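Local coordinates for CBS domain-containing predicted protein TM0935 (Thermotoga maritima, PDB 1O50) that is of unknown function but carries a tandem pair of CBS domains, a module that in relatives often binds adenosine nucleotides and regulates its host protein, at residues Met13-Cys19 against Val108-Leu114; Val29-Ile35 against Lys96-Met102; Val47-Val51 against Met62-Met66; Asp56-Val60 against Val132-Ile138; Ile126-Pro130 against Asp141-Leu145. The contacts are given in a common frame with arbitrary orientation. Where two conformers were deposited one is given. Numbering follows the deposited sequence.

Contact 1. Residues Met13-Cys19 against Val108-Leu114; sequences MKVKDVC and VHMDTPL
This is a backbone-to-backbone contact between the N-terminal turn of the chain and the loop that leads into helix 114-124. Residues 15-18 form one short, weakly bonded helical turn. Residues 109-112 form a type I beta turn, closed by Thr112 N to His109 O at 3.1 Å. Lys14 and Pro113 make a single backbone bridge, CA to CA 4.4 Å. Three hydrogen bonds fix the register: Leu114 N to Met13 O at 3.0 Å, Val15 N to Thr112 O at 2.8 Å and Lys16 N to Met110 O at 2.9 Å. Asp17 (chi1 m) folds back so that OD2 accepts from Lys14 N at 2.8 Å. Its OD1 makes a salt bridge with Lys16 NZ at 3.0 Å. Leu114 (t, p) lies across Val18, CD1 to CG2 3.5 Å, and Met13 CE reaches Leu114 CD2 at 3.9 Å. Val15 (t) sets CG2 3.8 Å from Val108 CG2. Such pairing of an N-terminal segment with the second CBS motif is consistent with the intertwined CBS-pair fold. Val15 and Val18 continue onto Leu142 of strand 138-143, Val15 also meets Ala117 of helix 114-124, and Met13 rests on Leu151 of helix 144-153.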
# COMPACT_ATOMS: atom_id res chain seq x y z
N MET A 13 -23.65 1.99 -3.44
CA MET A 13 -23.00 1.66 -2.16
C MET A 13 -22.42 2.90 -1.46
O MET A 13 -21.99 3.86 -2.10
CB MET A 13 -21.85 0.66 -2.37
CG MET A 13 -22.31 -0.76 -2.67
SD MET A 13 -21.01 -1.89 -3.20
CE MET A 13 -20.75 -1.43 -4.81
N LYS A 14 -22.42 2.86 -0.14
CA LYS A 14 -21.83 3.90 0.67
C LYS A 14 -20.73 3.36 1.57
O LYS A 14 -20.58 2.13 1.72
CB LYS A 14 -22.92 4.59 1.48
CG LYS A 14 -23.73 5.53 0.59
CD LYS A 14 -25.21 5.63 0.99
CE LYS A 14 -25.47 6.49 2.20
NZ LYS A 14 -26.92 6.86 2.23
N VAL A 15 -19.97 4.26 2.20
CA VAL A 15 -18.85 3.83 3.02
C VAL A 15 -19.36 2.86 4.10
O VAL A 15 -18.71 1.84 4.37
CB VAL A 15 -18.06 5.05 3.62
CG1 VAL A 15 -17.18 4.63 4.80
CG2 VAL A 15 -17.19 5.67 2.53
N LYS A 16 -20.53 3.15 4.66
CA LYS A 16 -21.12 2.32 5.70
C LYS A 16 -21.32 0.84 5.30
O LYS A 16 -21.34 -0.04 6.16
CB LYS A 16 -22.46 2.93 6.14
CG LYS A 16 -23.57 2.91 5.08
CD LYS A 16 -24.90 3.43 5.65
CE LYS A 16 -26.10 3.15 4.71
NZ LYS A 16 -26.45 1.67 4.52
N ASP A 17 -21.49 0.60 4.01
CA ASP A 17 -21.69 -0.76 3.48
C ASP A 17 -20.37 -1.55 3.32
O ASP A 17 -20.41 -2.77 3.22
CB ASP A 17 -22.39 -0.73 2.10
CG ASP A 17 -23.67 0.11 2.10
OD1 ASP A 17 -24.49 -0.02 3.02
OD2 ASP A 17 -23.94 0.94 1.21
N VAL A 18 -19.24 -0.84 3.26
CA VAL A 18 -17.92 -1.41 2.94
C VAL A 18 -16.93 -1.41 4.13
O VAL A 18 -16.12 -2.31 4.26
CB VAL A 18 -17.32 -0.63 1.75
CG1 VAL A 18 -15.94 -1.07 1.42
CG2 VAL A 18 -18.27 -0.77 0.53
N CYS A 19 -17.06 -0.43 5.02
CA CYS A 19 -16.10 -0.22 6.12
C CYS A 19 -16.12 -1.25 7.26
O CYS A 19 -15.31 -1.19 8.19
CB CYS A 19 -16.30 1.19 6.71
SG CYS A 19 -17.74 1.39 7.75
N VAL A 108 -13.39 10.19 5.06
CA VAL A 108 -14.75 9.96 4.58
C VAL A 108 -15.77 9.97 5.74
O VAL A 108 -15.39 10.03 6.88
CB VAL A 108 -14.84 8.68 3.71
CG1 VAL A 108 -14.01 8.85 2.43
CG2 VAL A 108 -14.41 7.43 4.45
N HIS A 109 -17.05 9.94 5.41
CA HIS A 109 -18.11 9.73 6.39
C HIS A 109 -18.86 8.45 6.04
O HIS A 109 -18.70 7.93 4.97
CB HIS A 109 -19.11 10.88 6.38
CG HIS A 109 -18.50 12.23 6.60
ND1 HIS A 109 -18.02 12.63 7.83
CD2 HIS A 109 -18.33 13.28 5.77
CE1 HIS A 109 -17.58 13.88 7.74
NE2 HIS A 109 -17.74 14.29 6.50
N MET A 110 -19.71 7.99 6.95
CA MET A 110 -20.52 6.78 6.74
C MET A 110 -21.42 6.85 5.49
O MET A 110 -21.60 5.85 4.77
CB MET A 110 -21.37 6.49 8.00
CG MET A 110 -20.56 5.94 9.17
SD MET A 110 -19.77 4.40 8.76
CE MET A 110 -18.58 4.18 10.14
N ASP A 111 -21.95 8.04 5.21
CA ASP A 111 -22.90 8.24 4.13
C ASP A 111 -22.20 8.61 2.82
O ASP A 111 -22.84 8.74 1.80
CB ASP A 111 -24.02 9.21 4.57
CG ASP A 111 -24.95 8.60 5.66
OD1 ASP A 111 -25.56 9.37 6.47
OD2 ASP A 111 -25.12 7.36 5.79
N THR A 112 -20.88 8.71 2.85
CA THR A 112 -20.11 9.00 1.63
C THR A 112 -20.28 7.90 0.59
O THR A 112 -20.13 6.71 0.92
CB THR A 112 -18.62 9.14 1.99
OG1 THR A 112 -18.45 10.21 2.92
CG2 THR A 112 -17.79 9.55 0.80
N PRO A 113 -20.58 8.26 -0.67
CA PRO A 113 -20.57 7.30 -1.77
C PRO A 113 -19.27 6.52 -1.87
O PRO A 113 -18.20 7.13 -1.82
CB PRO A 113 -20.74 8.20 -3.01
CG PRO A 113 -21.56 9.29 -2.51
CD PRO A 113 -21.01 9.59 -1.14
N LEU A 114 -19.35 5.21 -2.03
CA LEU A 114 -18.17 4.40 -2.26
C LEU A 114 -17.28 4.97 -3.39
O LEU A 114 -16.05 4.99 -3.29
CB LEU A 114 -18.53 2.95 -2.59
CG LEU A 114 -17.38 1.96 -2.63
CD1 LEU A 114 -16.76 1.85 -1.23
CD2 LEU A 114 -17.87 0.58 -3.09

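Contact 2. Residues Val29-Ile35 against Lys96-Met102; sequences VEEDTPI and KNASEIM
Three backbone hydrogen bonds hold residues 29-35 to residues 96-102: Ala98 N to Thr33 O at 2.8 Å, Ser99 N to Glu31 O at 2.9 Å and Ile35 N to Lys96 O at 3.0 Å. The first and third flank a single bridge of Pro34 with Asn97, CA to CA 4.1 Å; the Ser99 bond lies beyond it. Pro34 CA also lies 3.4 Å from Lys96 O, a CA-H...O contact. Residues 30-33 form a type I beta turn, and Thr33 OG1 accepts from Glu30 N at 3.0 Å. Asn97 (chi1 p) is the N-cap of the weakly bonded helix 98-101. Its OD1 accepts from Ser99 OG at 2.9 Å and weakly from Glu100 N at 3.4 Å. One water joins Asn97 ND2 (3.0 Å) to Asp32 O (2.6 Å). Lys96 NZ makes a salt bridge with Glu156 of the second subunit. Ala98 CB sits 4.1 Å from Val29 CG2, and Ile35 (m, t) brings CD1 to 4.1 Å from Ile101 CD1. Ala98 and Ile101 also rest on Ile63 of strand 58-64. Helix 98-101 thus packs against the first CBS motif of the same chain, the counterpart of contact 1, consistent with the intertwined CBS-pair fold.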
# COMPACT_ATOMS: atom_id res chain seq x y z
N VAL A 29 -1.58 7.78 16.43
CA VAL A 29 -0.46 8.32 17.20
C VAL A 29 -0.73 9.79 17.58
O VAL A 29 -1.72 10.37 17.16
CB VAL A 29 0.88 8.21 16.41
CG1 VAL A 29 1.20 6.73 16.10
CG2 VAL A 29 0.85 8.98 15.15
N GLU A 30 0.13 10.31 18.44
CA GLU A 30 0.13 11.70 18.89
C GLU A 30 1.16 12.48 18.09
O GLU A 30 2.01 11.90 17.46
CB GLU A 30 0.50 11.76 20.37
CG GLU A 30 -0.51 11.15 21.33
CD GLU A 30 -1.79 11.96 21.49
OE1 GLU A 30 -2.88 11.42 21.18
OE2 GLU A 30 -1.72 13.14 21.93
N GLU A 31 1.11 13.80 18.14
CA GLU A 31 2.00 14.66 17.34
C GLU A 31 3.50 14.51 17.68
O GLU A 31 4.38 14.68 16.80
CB GLU A 31 1.57 16.13 17.52
CG GLU A 31 0.31 16.49 16.76
CD GLU A 31 -0.14 17.91 17.04
OE1 GLU A 31 0.43 18.56 17.93
OE2 GLU A 31 -1.05 18.39 16.38
N ASP A 32 3.79 14.20 18.94
CA ASP A 32 5.18 14.04 19.40
C ASP A 32 5.65 12.60 19.38
O ASP A 32 6.70 12.29 19.94
CB ASP A 32 5.39 14.63 20.80
CG ASP A 32 4.61 13.89 21.88
OD1 ASP A 32 3.80 13.02 21.57
OD2 ASP A 32 4.75 14.11 23.09
N THR A 33 4.87 11.72 18.77
CA THR A 33 5.23 10.32 18.65
C THR A 33 6.44 10.18 17.71
O THR A 33 6.40 10.67 16.59
CB THR A 33 4.03 9.52 18.11
OG1 THR A 33 2.93 9.54 19.07
CG2 THR A 33 4.43 8.06 17.98
N PRO A 34 7.54 9.58 18.20
CA PRO A 34 8.72 9.39 17.37
C PRO A 34 8.47 8.49 16.17
O PRO A 34 7.71 7.56 16.22
CB PRO A 34 9.72 8.74 18.33
CG PRO A 34 9.25 9.16 19.67
CD PRO A 34 7.76 9.10 19.58
N ILE A 35 9.17 8.76 15.07
CA ILE A 35 8.94 8.05 13.84
C ILE A 35 9.27 6.61 14.03
O ILE A 35 8.56 5.72 13.53
CB ILE A 35 9.75 8.69 12.71
CG1 ILE A 35 9.13 10.05 12.39
CG2 ILE A 35 9.78 7.79 11.48
CD1 ILE A 35 9.93 10.91 11.37
N LYS A 96 12.24 14.25 14.51
CA LYS A 96 11.85 12.96 13.96
C LYS A 96 10.57 12.43 14.63
O LYS A 96 10.55 11.41 15.30
CB LYS A 96 13.03 11.99 14.07
CG LYS A 96 14.28 12.48 13.27
CD LYS A 96 15.59 12.17 14.00
CE LYS A 96 16.73 12.89 13.32
NZ LYS A 96 18.07 12.56 13.92
N ASN A 97 9.49 13.17 14.48
CA ASN A 97 8.22 12.75 15.04
C ASN A 97 7.06 12.89 14.03
O ASN A 97 7.25 13.38 12.91
CB ASN A 97 7.94 13.43 16.39
CG ASN A 97 7.76 14.97 16.30
OD1 ASN A 97 7.30 15.52 15.30
ND2 ASN A 97 8.08 15.64 17.38
N ALA A 98 5.88 12.41 14.41
CA ALA A 98 4.71 12.51 13.58
C ALA A 98 4.40 13.92 13.09
O ALA A 98 4.07 14.11 11.92
CB ALA A 98 3.50 11.99 14.36
N SER A 99 4.49 14.93 13.94
CA SER A 99 4.09 16.29 13.49
C SER A 99 4.94 16.91 12.38
O SER A 99 4.50 17.85 11.69
CB SER A 99 3.96 17.27 14.67
OG SER A 99 5.19 17.47 15.30
N GLU A 100 6.17 16.44 12.24
CA GLU A 100 7.08 16.93 11.20
C GLU A 100 6.75 16.36 9.84
O GLU A 100 7.12 16.98 8.81
CB GLU A 100 8.52 16.51 11.52
CG GLU A 100 9.17 17.27 12.65
CD GLU A 100 10.66 16.95 12.86
OE1 GLU A 100 11.11 15.78 12.69
OE2 GLU A 100 11.36 17.90 13.30
N ILE A 101 6.19 15.16 9.82
CA ILE A 101 5.79 14.48 8.57
C ILE A 101 4.28 14.34 8.24
O ILE A 101 3.96 13.93 7.13
CB ILE A 101 6.49 13.11 8.46
CG1 ILE A 101 6.10 12.14 9.55
CG2 ILE A 101 7.97 13.32 8.50
CD1 ILE A 101 6.48 10.67 9.23
N MET A 102 3.37 14.66 9.16
CA MET A 102 1.95 14.41 8.93
C MET A 102 1.43 15.30 7.82
O MET A 102 1.94 16.38 7.62
CB MET A 102 1.15 14.59 10.21
CG MET A 102 1.09 15.97 10.80
SD MET A 102 0.23 15.91 12.38
CE MET A 102 -0.25 17.61 12.53
O HOH W 1 8.72 13.99 19.79

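Contact 3. Residues Val47-Val51 against Met62-Met66; sequences VTRTV and MIPVM
Backbone hydrogen bonds define this contact. Val51 and Ile63 form an antiparallel hydrogen-bonded pair, CA to CA 4.9 Å, with Val51 N to Ile63 O at 2.9 Å and Ile63 N to Val51 O at 2.6 Å. Thr50 and Pro64 follow as a non-hydrogen-bonded pair, CA to CA 4.2 Å. A third bond, Val65 N to Arg49 O at 3.0 Å, holds the first turn of helix 65-77, with Pro64 at its N-cap position. There Val65 CG2 comes within 4.0 Å of Thr48 O. Met62 CA adds a CA-H...O contact to Val51 O at 3.2 Å.

Apolar contacts divide between the two faces of the hairpin. On one face Val51 (t) and Ile63 (m, t) lie side by side, CB to CB 4.3 Å, and both pack on Ile38 of helix 35-44. On the other face Thr50 CG2 (chi1 m) is 4.3 Å from Pro64 CG.

Polar side chains turn to other partners. Thr50 OG1 bonds Glu128 O and Thr48 OG1 bonds Asp45 O. Arg49 is extended through chi2 and chi3 (t, t), and chi4 of 91° turns the guanidinium so that NH1 donates to Val47 O at 3.0 Å. NH1 also bonds Pro46 O of the second subunit.

This is the inner end of the beta hairpin of the first CBS motif, where its second strand runs straight into the following helix.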
# COMPACT_ATOMS: atom_id res chain seq x y z
N VAL A 47 -0.97 -4.79 7.98
CA VAL A 47 -2.03 -4.44 7.04
C VAL A 47 -2.17 -2.92 6.96
O VAL A 47 -2.73 -2.37 5.99
CB VAL A 47 -3.40 -5.15 7.49
CG1 VAL A 47 -4.05 -4.51 8.70
CG2 VAL A 47 -4.39 -5.26 6.36
N THR A 48 -1.60 -2.23 7.95
CA THR A 48 -1.81 -0.83 8.14
C THR A 48 -1.20 -0.14 6.95
O THR A 48 -0.08 -0.44 6.58
CB THR A 48 -1.09 -0.37 9.39
OG1 THR A 48 -1.69 -0.92 10.56
CG2 THR A 48 -1.21 1.10 9.61
N ARG A 49 -1.93 0.80 6.36
CA ARG A 49 -1.46 1.49 5.16
C ARG A 49 -1.41 2.99 5.36
O ARG A 49 -0.71 3.71 4.60
CB ARG A 49 -2.29 1.07 3.92
CG ARG A 49 -1.87 -0.31 3.36
CD ARG A 49 -2.99 -0.93 2.59
NE ARG A 49 -2.59 -2.05 1.74
CZ ARG A 49 -2.57 -3.31 2.08
NH1 ARG A 49 -2.85 -3.70 3.32
NH2 ARG A 49 -2.27 -4.21 1.15
N THR A 50 -2.13 3.47 6.35
CA THR A 50 -2.11 4.88 6.73
C THR A 50 -2.17 4.98 8.27
O THR A 50 -3.05 4.36 8.92
CB THR A 50 -3.29 5.67 6.09
OG1 THR A 50 -3.33 5.51 4.65
CG2 THR A 50 -3.06 7.19 6.29
N VAL A 51 -1.22 5.72 8.84
CA VAL A 51 -1.25 6.15 10.24
C VAL A 51 -1.94 7.50 10.42
O VAL A 51 -1.72 8.43 9.66
CB VAL A 51 0.19 6.14 10.84
CG1 VAL A 51 0.15 6.66 12.27
CG2 VAL A 51 0.76 4.70 10.81
N MET A 62 -2.28 12.76 8.81
CA MET A 62 -2.17 11.37 8.44
C MET A 62 -0.79 11.10 7.85
O MET A 62 -0.14 11.96 7.36
CB MET A 62 -3.29 11.01 7.42
CG MET A 62 -3.08 11.66 6.03
SD MET A 62 -4.26 11.20 4.68
CE MET A 62 -3.44 11.90 3.18
N ILE A 63 -0.32 9.88 7.96
CA ILE A 63 0.95 9.55 7.40
C ILE A 63 0.73 8.25 6.62
O ILE A 63 0.70 7.17 7.21
CB ILE A 63 1.95 9.32 8.57
CG1 ILE A 63 2.03 10.57 9.46
CG2 ILE A 63 3.32 8.84 8.03
CD1 ILE A 63 2.82 10.36 10.81
N PRO A 64 0.48 8.36 5.31
CA PRO A 64 0.53 7.18 4.43
C PRO A 64 1.90 6.51 4.45
O PRO A 64 2.97 7.16 4.49
CB PRO A 64 0.25 7.78 3.05
CG PRO A 64 -0.52 8.92 3.34
CD PRO A 64 0.12 9.57 4.55
N VAL A 65 1.91 5.18 4.42
CA VAL A 65 3.17 4.48 4.47
C VAL A 65 4.08 4.90 3.32
O VAL A 65 5.31 4.94 3.49
CB VAL A 65 2.95 3.00 4.46
CG1 VAL A 65 4.29 2.25 4.20
CG2 VAL A 65 2.34 2.59 5.78
N MET A 66 3.52 5.25 2.16
CA MET A 66 4.38 5.63 1.03
C MET A 66 4.97 7.02 1.30
O MET A 66 6.09 7.36 0.80
CB MET A 66 3.62 5.59 -0.30
CG MET A 66 4.39 6.23 -1.49
SD MET A 66 5.97 5.29 -1.99
CE MET A 66 5.28 4.00 -2.90

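Contact 4. Residues Asp56-Val60 against Val132-Ile138; sequences DNKLV and VDEKGEI
The ammonium group of Lys58 reaches across to a turn of the other CBS motif. Lys58 (m, m, t, t) places NZ 2.8 Å from Lys135 O, a hydrogen bond, and 3.4 Å from Glu137 OE2, a weak bond within a salt bridge. One backbone hydrogen bond joins the segments, Leu59 N to Gly136 O at 2.9 Å and nearly linear; Lys58 CA adds a CA-H...O contact to the same oxygen at 3.5 Å. Lys58 and Glu137 are nearest in register, CA to CA 5.1 Å. Asp133 (chi1 p) shapes the turn: OD1 accepts from Lys135 N at 3.0 Å, an Asx turn, and from Glu137 N at 3.1 Å. A water links Asn57 O (2.7 Å) to Ile138 N (3.1 Å). Below, Leu59 (t, p) packs CD2 on Val132 CG1 at 3.9 Å and CD1 on Ile138 CD1 at 4.0 Å. The chemistry implies a mixed junction: a lysine bridge and a water near the hairpin tips, with Leu59 packing behind.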
# COMPACT_ATOMS: atom_id res chain seq x y z
N ASP A 56 -6.24 15.50 21.37
CA ASP A 56 -7.49 15.63 22.11
C ASP A 56 -8.65 14.88 21.41
O ASP A 56 -9.78 15.38 21.32
CB ASP A 56 -7.86 17.11 22.33
CG ASP A 56 -6.73 17.92 22.98
OD1 ASP A 56 -6.08 17.42 23.94
OD2 ASP A 56 -6.43 19.07 22.58
N ASN A 57 -8.35 13.68 20.88
CA ASN A 57 -9.33 12.85 20.16
C ASN A 57 -9.86 13.38 18.83
O ASN A 57 -10.78 12.80 18.28
CB ASN A 57 -10.50 12.48 21.07
CG ASN A 57 -10.13 11.40 22.04
OD1 ASN A 57 -9.59 10.35 21.64
ND2 ASN A 57 -10.38 11.64 23.34
N LYS A 58 -9.25 14.44 18.31
CA LYS A 58 -9.58 15.00 17.01
C LYS A 58 -8.54 14.57 16.01
O LYS A 58 -7.37 14.50 16.33
CB LYS A 58 -9.61 16.53 17.08
CG LYS A 58 -10.47 17.09 18.22
CD LYS A 58 -11.92 16.70 18.05
CE LYS A 58 -12.85 17.50 18.97
NZ LYS A 58 -14.29 17.27 18.63
N LEU A 59 -8.96 14.26 14.79
CA LEU A 59 -8.04 13.94 13.69
C LEU A 59 -7.31 15.21 13.18
O LEU A 59 -7.94 16.16 12.77
CB LEU A 59 -8.83 13.28 12.58
CG LEU A 59 -8.05 12.84 11.36
CD1 LEU A 59 -7.13 11.67 11.71
CD2 LEU A 59 -9.02 12.50 10.25
N VAL A 60 -5.98 15.20 13.22
CA VAL A 60 -5.18 16.34 12.77
C VAL A 60 -4.16 16.06 11.69
O VAL A 60 -3.70 16.98 11.06
CB VAL A 60 -4.48 17.12 13.96
CG1 VAL A 60 -5.52 17.64 14.93
CG2 VAL A 60 -3.47 16.28 14.67
N VAL A 132 -14.97 9.52 9.78
CA VAL A 132 -15.08 10.46 10.87
C VAL A 132 -16.53 10.89 11.02
O VAL A 132 -17.32 10.80 10.08
CB VAL A 132 -14.17 11.72 10.68
CG1 VAL A 132 -12.71 11.32 10.48
CG2 VAL A 132 -14.65 12.63 9.53
N ASP A 133 -16.87 11.34 12.22
CA ASP A 133 -18.19 11.89 12.48
C ASP A 133 -18.10 13.37 12.21
O ASP A 133 -17.17 13.82 11.53
CB ASP A 133 -18.67 11.54 13.89
CG ASP A 133 -17.80 12.13 15.01
OD1 ASP A 133 -16.94 13.00 14.76
OD2 ASP A 133 -17.94 11.76 16.20
N GLU A 134 -19.05 14.15 12.71
CA GLU A 134 -19.14 15.55 12.31
C GLU A 134 -18.32 16.47 13.19
O GLU A 134 -18.36 17.68 12.99
CB GLU A 134 -20.59 16.02 12.30
CG GLU A 134 -20.89 16.89 11.08
CD GLU A 134 -21.05 16.08 9.81
OE1 GLU A 134 -20.04 15.82 9.10
OE2 GLU A 134 -22.20 15.69 9.51
N LYS A 135 -17.60 15.91 14.16
CA LYS A 135 -16.79 16.71 15.07
C LYS A 135 -15.33 16.27 15.01
O LYS A 135 -14.58 16.41 15.97
CB LYS A 135 -17.35 16.68 16.50
CG LYS A 135 -17.54 15.29 17.12
CD LYS A 135 -18.31 15.42 18.45
CE LYS A 135 -18.36 14.11 19.24
NZ LYS A 135 -19.36 13.14 18.71
N GLY A 136 -14.94 15.74 13.85
CA GLY A 136 -13.55 15.41 13.59
C GLY A 136 -13.01 14.19 14.32
O GLY A 136 -11.79 14.03 14.44
N GLU A 137 -13.90 13.31 14.78
CA GLU A 137 -13.50 12.15 15.56
C GLU A 137 -13.64 10.86 14.78
O GLU A 137 -14.56 10.69 13.99
CB GLU A 137 -14.30 12.09 16.86
CG GLU A 137 -14.04 13.31 17.73
CD GLU A 137 -14.60 13.20 19.14
OE1 GLU A 137 -15.25 12.17 19.46
OE2 GLU A 137 -14.38 14.15 19.93
N ILE A 138 -12.69 9.95 15.01
CA ILE A 138 -12.62 8.68 14.29
C ILE A 138 -13.65 7.66 14.82
O ILE A 138 -13.65 7.32 16.00
CB ILE A 138 -11.19 8.11 14.30
CG1 ILE A 138 -10.23 9.10 13.66
CG2 ILE A 138 -11.12 6.75 13.55
CD1 ILE A 138 -8.78 8.68 13.72
O HOH W 2 -10.75 10.30 17.38

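Contact 5. Residues Ile126-Pro130 against Asp141-Leu145; sequences IQEMP and DLNSL
Gln127, Asp141 and Leu142 lead this contact, the inner half of the antiparallel beta hairpin of the second CBS motif. Strands 128-130 and 141-143 run at 162°, with axes 4.7 Å apart. Leu142 (t, p) pairs with Met129 as a hydrogen-bonded pair, CA to CA 5.3 Å: Met129 N to Leu142 O and Leu142 N to Met129 O are both 2.9 Å. Met129 CE lies 4.3 Å from Leu142 CD2, and both side chains pack on Met121 of helix 114-124. Non-hydrogen-bonded pairs flank this one, Glu128 with Asn143 at 4.1 Å and Pro130 with Asp141 at 4.5 Å between CA atoms. Gln127 (m, t) meets the start of helix 144-153. Its O accepts from Ser144 N at 3.0 Å, and its OE1 accepts from Ser144 OG at 2.8 Å. Asn143 is the N-cap, and its OD1 bonds Glu146 N. Asp141 (chi1 t) shares a face with Glu128 (t, t). Asp141 OD1 bonds Tyr52 OH, and Glu128 OE1 bonds Arg49 N, tying the two hairpins together. Between the acids, Glu128 OE2 and Asp141 OD2 stand only 2.4 Å apart, so one group probably holds a proton.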
# COMPACT_ATOMS: atom_id res chain seq x y z
N ILE A 126 -3.46 7.13 -1.62
CA ILE A 126 -3.51 6.43 -0.34
C ILE A 126 -4.44 5.21 -0.45
O ILE A 126 -5.28 5.16 -1.33
CB ILE A 126 -4.00 7.41 0.78
CG1 ILE A 126 -5.42 7.85 0.51
CG2 ILE A 126 -3.07 8.67 0.91
CD1 ILE A 126 -5.95 8.93 1.41
N GLN A 127 -4.29 4.22 0.43
CA GLN A 127 -5.12 3.02 0.47
C GLN A 127 -5.82 2.76 1.82
O GLN A 127 -6.27 1.63 2.11
CB GLN A 127 -4.26 1.82 0.06
CG GLN A 127 -3.73 1.98 -1.35
CD GLN A 127 -3.16 0.74 -1.94
OE1 GLN A 127 -3.72 -0.31 -1.78
NE2 GLN A 127 -2.08 0.88 -2.72
N GLU A 128 -5.92 3.78 2.68
CA GLU A 128 -6.60 3.63 3.98
C GLU A 128 -6.92 5.01 4.45
O GLU A 128 -6.09 5.92 4.39
CB GLU A 128 -5.74 2.94 5.02
CG GLU A 128 -6.49 2.56 6.28
CD GLU A 128 -5.65 1.91 7.36
OE1 GLU A 128 -4.48 1.69 7.13
OE2 GLU A 128 -6.18 1.59 8.45
N MET A 129 -8.16 5.17 4.87
CA MET A 129 -8.70 6.45 5.24
C MET A 129 -9.53 6.22 6.44
O MET A 129 -10.15 5.18 6.55
CB MET A 129 -9.64 6.98 4.16
CG MET A 129 -8.98 7.74 3.11
SD MET A 129 -10.10 8.49 1.90
CE MET A 129 -10.81 7.08 1.32
N PRO A 130 -9.62 7.23 7.32
CA PRO A 130 -10.47 7.11 8.50
C PRO A 130 -11.87 7.55 8.14
O PRO A 130 -12.05 8.32 7.21
CB PRO A 130 -9.82 8.10 9.46
CG PRO A 130 -9.34 9.18 8.59
CD PRO A 130 -8.95 8.54 7.29
N ASP A 141 -12.95 2.84 9.92
CA ASP A 141 -11.79 2.81 9.02
C ASP A 141 -12.18 2.23 7.64
O ASP A 141 -13.10 1.42 7.52
CB ASP A 141 -10.70 1.95 9.70
CG ASP A 141 -9.33 2.24 9.23
OD1 ASP A 141 -9.05 3.39 8.80
OD2 ASP A 141 -8.46 1.34 9.23
N LEU A 142 -11.47 2.63 6.59
CA LEU A 142 -11.73 2.10 5.25
C LEU A 142 -10.44 1.83 4.55
O LEU A 142 -9.62 2.69 4.55
CB LEU A 142 -12.52 3.12 4.43
CG LEU A 142 -12.95 2.71 3.02
CD1 LEU A 142 -13.92 1.55 3.03
CD2 LEU A 142 -13.58 3.89 2.31
N ASN A 143 -10.25 0.66 3.93
CA ASN A 143 -9.08 0.45 3.08
C ASN A 143 -9.41 -0.03 1.70
O ASN A 143 -10.54 -0.38 1.39
CB ASN A 143 -8.02 -0.44 3.77
CG ASN A 143 -8.37 -1.91 3.83
OD1 ASN A 143 -9.38 -2.37 3.30
ND2 ASN A 143 -7.50 -2.68 4.47
N SER A 144 -8.41 0.02 0.82
CA SER A 144 -8.59 -0.42 -0.55
C SER A 144 -9.08 -1.87 -0.68
O SER A 144 -9.81 -2.20 -1.59
CB SER A 144 -7.27 -0.23 -1.32
OG SER A 144 -6.20 -0.97 -0.75
N LEU A 145 -8.73 -2.73 0.26
CA LEU A 145 -9.08 -4.11 0.13
C LEU A 145 -10.58 -4.29 0.34
O LEU A 145 -11.20 -5.13 -0.30
CB LEU A 145 -8.29 -4.97 1.14
CG LEU A 145 -6.76 -4.77 1.25
CD1 LEU A 145 -6.18 -5.89 2.11
CD2 LEU A 145 -6.07 -4.70 -0.09
O HOH W 3 -5.22 -1.31 5.94

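Overall arrangement
Residues 13-19 pair with residues 108-114, so contact 1 closes a long loop and joins the N-terminal turn to the approach of helix 114-124. Contacts 2 and 3 lie within it. Contact 2 joins the loop before helix 35-44 to helix 98-101, and contact 3, the first hairpin, lies inside its loop. Contacts 1 and 2 sit on opposite sides of the chain's centre, with centres 29 Å apart. Contact 5, the second hairpin, comes in series after contacts 1, 2 and 3. Contact 4 crosses all four others and joins the tips of the hairpins. Near their inner ends contacts 3 and 5 touch through Thr50 and Glu128. Contacts 2, 3 and 5 also touch the second subunit.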